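Local coordinates for protein calcium dodecin (Mycobacterium tuberculosis, PDB 3ONR) that binds calcium ions at three-subunit interfaces of a hollow spherical dodecamer and may also sequester small ligands, at residues Met46-Asp49 / Lys53-Tyr56. The protein carries 2 engineered substitutions. Residues are numbered along the deposited sequence; the frame is centred on the assembly and turned at random.
Sequences MAVD and KITY
M46–V48 and I54–Y56 run antiparallel, their short axes 4.7 Å apart, and form the turn-proximal end of the β-hairpin that joins strands 38-48 and 54-65 of the dodecin sheet. A47 and T55 make the hydrogen-bonded pair: A47 N gives to T55 O and T55 N gives to A47 O, both at 2.9 Å. M46–Y56 and V48–I54 are the non-hydrogen-bonded pairs on either side. Their side chains share one face of the sheet, while A47 and T55 point to the other.

M46 carries the apolar contact. Its chain bends at chi2 (147°) and again at chi3, which brings the tip over to I54 on the diagonal; CE lies 3.2 Å from I54 CG2, closer than usual for two carbons, so the exact methyl position is somewhat doubtful. The same chain runs alongside Y56, with M46 CG 3.7 Å from ring atom CD2 and the sulfur placed obliquely to the ring in a Met-aromatic contact. I54 CG2 sits over one ring face, offset toward the rim. Through M46 the sheet runs on into a strand of a second subunit, whose A22 packs on M46 and A23 on I54 and Y56. W18 of the same chain meets the Y56 ring edge-to-face, and a bound calcium ion, at the site that includes E19, is about 8 Å from the Y56 side chain.

Toward the turn, D49 N donates to K53 O at 3.1 Å. With CG between backbone N and carbonyl carbon (chi1 74°), the D49 carboxylate turns toward the hairpin's other arm, OD2 also taking the A51 N-H, and K53 N meets that oxygen at 2.9 Å from well above the carboxylate plane.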
loop_
_atom_site.group_PDB
_atom_site.type_symbol
_atom_site.label_atom_id
_atom_site.label_comp_id
_atom_site.label_asym_id
_atom_site.label_seq_id
_atom_site.Cartn_x
_atom_site.Cartn_y
_atom_site.Cartn_z
ATOM N N MET A 46 6.220 -4.289 19.388
ATOM C CA MET A 46 6.621 -4.516 20.775
ATOM C C MET A 46 6.801 -3.188 21.499
ATOM O O MET A 46 7.358 -2.223 20.952
ATOM C CB MET A 46 7.916 -5.302 20.873
ATOM C CG MET A 46 7.820 -6.649 20.237
ATOM S SD MET A 46 9.455 -7.022 19.543
ATOM C CE MET A 46 10.261 -7.416 20.990
ATOM N N ALA A 47 6.294 -3.137 22.728
ATOM C CA ALA A 47 6.626 -2.051 23.622
ATOM C C ALA A 47 7.723 -2.505 24.544
ATOM O O ALA A 47 7.772 -3.670 24.965
ATOM C CB ALA A 47 5.395 -1.635 24.404
ATOM N N VAL A 48 8.661 -1.612 24.823
ATOM C CA VAL A 48 9.794 -1.959 25.650
ATOM C C VAL A 48 9.826 -0.945 26.816
ATOM O O VAL A 48 9.630 0.257 26.584
ATOM C CB VAL A 48 11.105 -1.891 24.825
ATOM C CG1 VAL A 48 12.183 -2.778 25.485
ATOM C CG2 VAL A 48 10.855 -2.394 23.412
ATOM N N ASP A 49 10.009 -1.406 28.056
ATOM C CA ASP A 49 10.199 -0.450 29.185
ATOM C C ASP A 49 11.686 -0.256 29.471
ATOM O O ASP A 49 12.531 -0.887 28.828
ATOM C CB ASP A 49 9.392 -0.864 30.440
ATOM C CG ASP A 49 9.992 -2.072 31.174
ATOM O OD1 ASP A 49 9.240 -2.648 31.975
ATOM O OD2 ASP A 49 11.186 -2.443 30.986
ATOM N N LYS A 53 11.902 -4.902 29.615
ATOM C CA LYS A 53 10.785 -5.865 29.582
ATOM C C LYS A 53 9.895 -5.542 28.335
ATOM O O LYS A 53 9.390 -4.444 28.219
ATOM C CB LYS A 53 9.963 -5.803 30.887
ATOM C CG LYS A 53 8.459 -6.228 30.765
ATOM C CD LYS A 53 7.567 -5.598 31.887
ATOM C CE LYS A 53 6.064 -5.922 31.746
ATOM N NZ LYS A 53 5.840 -7.328 31.228
ATOM N N ILE A 54 9.725 -6.551 27.478
ATOM C CA ILE A 54 8.969 -6.530 26.234
ATOM C C ILE A 54 7.506 -6.942 26.421
ATOM O O ILE A 54 7.169 -7.913 27.139
ATOM C CB ILE A 54 9.662 -7.493 25.248
ATOM C CG1 ILE A 54 11.051 -6.934 24.933
ATOM C CG2 ILE A 54 8.910 -7.637 23.937
ATOM C CD1 ILE A 54 11.909 -7.874 24.118
ATOM N N THR A 55 6.628 -6.169 25.798
ATOM C CA THR A 55 5.259 -6.560 25.732
ATOM C C THR A 55 5.047 -6.718 24.241
ATOM O O THR A 55 5.285 -5.768 23.503
ATOM C CB THR A 55 4.337 -5.447 26.315
ATOM O OG1 THR A 55 4.623 -5.305 27.698
ATOM C CG2 THR A 55 2.878 -5.800 26.131
ATOM N N TYR A 56 4.569 -7.879 23.813
ATOM C CA TYR A 56 4.184 -8.072 22.385
ATOM C C TYR A 56 2.763 -7.561 22.165
ATOM O O TYR A 56 1.851 -7.843 22.974
ATOM C CB TYR A 56 4.237 -9.560 22.037
ATOM C CG TYR A 56 5.624 -10.078 22.249
ATOM C CD1 TYR A 56 6.006 -10.648 23.485
ATOM C CD2 TYR A 56 6.575 -9.957 21.221
ATOM C CE1 TYR A 56 7.335 -11.106 23.719
ATOM C CE2 TYR A 56 7.918 -10.443 21.451
ATOM C CZ TYR A 56 8.247 -10.988 22.695
ATOM O OH TYR A 56 9.571 -11.379 22.927
#